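Local structure of DUF3218 domain-containing protein (Pseudomonas aeruginosa, 2IGS) at the interface of chains A and B. The protein is of unknown function but belongs to the DUF3218 family and folds into helical bundles with a small amount of beta structure. Sequence-based numbering; all coordinates share one arbitrary frame. Chains: chain A/B, Hypothetical protein.

The interface of chains A and B. Residues chain A 178-184, 187; chain B 104, 108, 111.
Helix 87-113 of chain B lies against the 3-10 turn 178-180 of chain A and the loop that follows it. B:Arg108 carries most of the polar contact. From its CB, CG runs anti to the backbone N (chi1 -169°), and the chain then bends at chi2 and chi3. B:Arg108 CD passes A:Leu183 CD1 at 4.2 Å. The O of water 1 lies 2.7 Å from B:Arg108 NE, and this water also bridges to the carbonyl O of A:Val181. CZ lies close to the A:Pro179 carbonyl, whose O sits above one guanidinium face, toward the rim, and is not hydrogen-bonded to NH1. NH1 is the gripping atom. B:Arg108 NH1 donates to A:Gly178 O at 2.8 Å and to A:Val181 O at 3.0 Å, each on a carbonyl lone pair. The second acceptor lies close to the guanidinium plane; the first is tilted from it by 21°. NH2 rests near A:Pro179 CA. One turn earlier, B:Gln104 extends beyond CG. B:Gln104 OE1, the amide oxygen, accepts from the backbone N of A:Arg184 at 2.7 Å, nearly along the C=O axis (171°). NE2 faces the methyl of A:Ala187. The direct bonds therefore read main-chain groups of chain A. The patch joins two copies of the protein in the deposited assembly, through unlike surfaces here; this pairing may or may not form in solution.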
loop_
_atom_site.group_PDB
_atom_site.type_symbol
_atom_site.label_atom_id
_atom_site.label_comp_id
_atom_site.label_asym_id
_atom_site.label_seq_id
_atom_site.Cartn_x
_atom_site.Cartn_y
_atom_site.Cartn_z
ATOM N N GLY A 178 -4.005 9.036 -15.666
ATOM C CA GLY A 178 -2.673 9.281 -15.120
ATOM C C GLY A 178 -2.194 8.343 -14.019
ATOM O O GLY A 178 -1.069 7.921 -14.071
ATOM N N PRO A 179 -3.023 8.078 -12.974
ATOM C CA PRO A 179 -2.675 7.086 -11.930
ATOM C C PRO A 179 -2.143 5.713 -12.372
ATOM O O PRO A 179 -1.448 5.054 -11.582
ATOM C CB PRO A 179 -3.983 6.955 -11.113
ATOM C CG PRO A 179 -4.587 8.350 -11.171
ATOM C CD PRO A 179 -4.266 8.808 -12.628
ATOM N N GLY A 180 -2.448 5.287 -13.596
ATOM C CA GLY A 180 -2.005 3.983 -14.094
ATOM C C GLY A 180 -0.749 3.977 -14.949
ATOM O O GLY A 180 -0.206 2.897 -15.262
ATOM N N VAL A 181 -0.276 5.166 -15.328
ATOM C CA VAL A 181 0.975 5.289 -16.081
ATOM C C VAL A 181 2.173 4.684 -15.320
ATOM O O VAL A 181 2.504 5.124 -14.204
ATOM C CB VAL A 181 1.310 6.770 -16.446
ATOM C CG1 VAL A 181 2.718 6.864 -17.132
ATOM C CG2 VAL A 181 0.201 7.384 -17.276
ATOM N N GLY A 182 2.822 3.701 -15.940
ATOM C CA GLY A 182 4.010 3.049 -15.370
ATOM C C GLY A 182 3.724 2.113 -14.208
ATOM O O GLY A 182 4.640 1.586 -13.573
ATOM N N LEU A 183 2.452 1.878 -13.928
ATOM C CA LEU A 183 2.074 1.183 -12.690
ATOM C C LEU A 183 2.090 -0.342 -12.864
ATOM O O LEU A 183 1.435 -0.870 -13.780
ATOM C CB LEU A 183 0.709 1.702 -12.205
ATOM C CG LEU A 183 0.287 1.409 -10.755
ATOM C CD1 LEU A 183 1.188 2.104 -9.774
ATOM C CD2 LEU A 183 -1.177 1.849 -10.526
ATOM N N ARG A 184 2.859 -1.042 -12.027
ATOM C CA ARG A 184 2.921 -2.506 -12.060
ATOM C C ARG A 184 1.709 -3.136 -11.372
ATOM O O ARG A 184 1.129 -2.526 -10.471
ATOM C CB ARG A 184 4.190 -3.013 -11.368
ATOM C CG ARG A 184 5.369 -3.170 -12.289
ATOM C CD ARG A 184 6.650 -3.284 -11.482
ATOM N NE ARG A 184 6.537 -4.274 -10.395
ATOM C CZ ARG A 184 7.340 -5.319 -10.246
ATOM N NH1 ARG A 184 8.337 -5.512 -11.095
ATOM N NH2 ARG A 184 7.159 -6.152 -9.235
ATOM N N ALA A 187 1.524 -3.167 -7.519
ATOM C CA ALA A 187 1.590 -1.909 -6.757
ATOM C C ALA A 187 0.427 -1.844 -5.770
ATOM O O ALA A 187 -0.632 -2.352 -6.060
ATOM C CB ALA A 187 1.579 -0.733 -7.664
ATOM N N GLN B 104 9.562 2.720 -10.142
ATOM C CA GLN B 104 8.125 2.882 -10.042
ATOM C C GLN B 104 7.679 4.166 -9.337
ATOM O O GLN B 104 6.706 4.818 -9.753
ATOM C CB GLN B 104 7.462 1.685 -9.385
ATOM C CG GLN B 104 5.977 1.688 -9.713
ATOM C CD GLN B 104 5.251 0.430 -9.329
ATOM O OE1 GLN B 104 4.555 -0.157 -10.163
ATOM N NE2 GLN B 104 5.385 0.014 -8.060
ATOM N N ARG B 108 5.723 7.410 -10.981
ATOM C CA ARG B 108 4.529 7.806 -10.275
ATOM C C ARG B 108 4.563 9.301 -9.891
ATOM O O ARG B 108 3.595 10.033 -10.134
ATOM C CB ARG B 108 4.351 6.941 -9.021
ATOM C CG ARG B 108 2.981 7.093 -8.351
ATOM C CD ARG B 108 1.933 6.124 -8.913
ATOM N NE ARG B 108 1.737 6.152 -10.376
ATOM C CZ ARG B 108 1.067 7.081 -11.053
ATOM N NH1 ARG B 108 0.947 6.986 -12.390
ATOM N NH2 ARG B 108 0.496 8.097 -10.406
ATOM N N ALA B 111 4.144 11.403 -12.830
ATOM C CA ALA B 111 2.733 11.397 -13.261
ATOM C C ALA B 111 1.811 12.228 -12.386
ATOM O O ALA B 111 0.921 12.891 -12.920
ATOM C CB ALA B 111 2.180 9.975 -13.400
HETATM O O HOH W 1 3.502 4.491 -11.502
#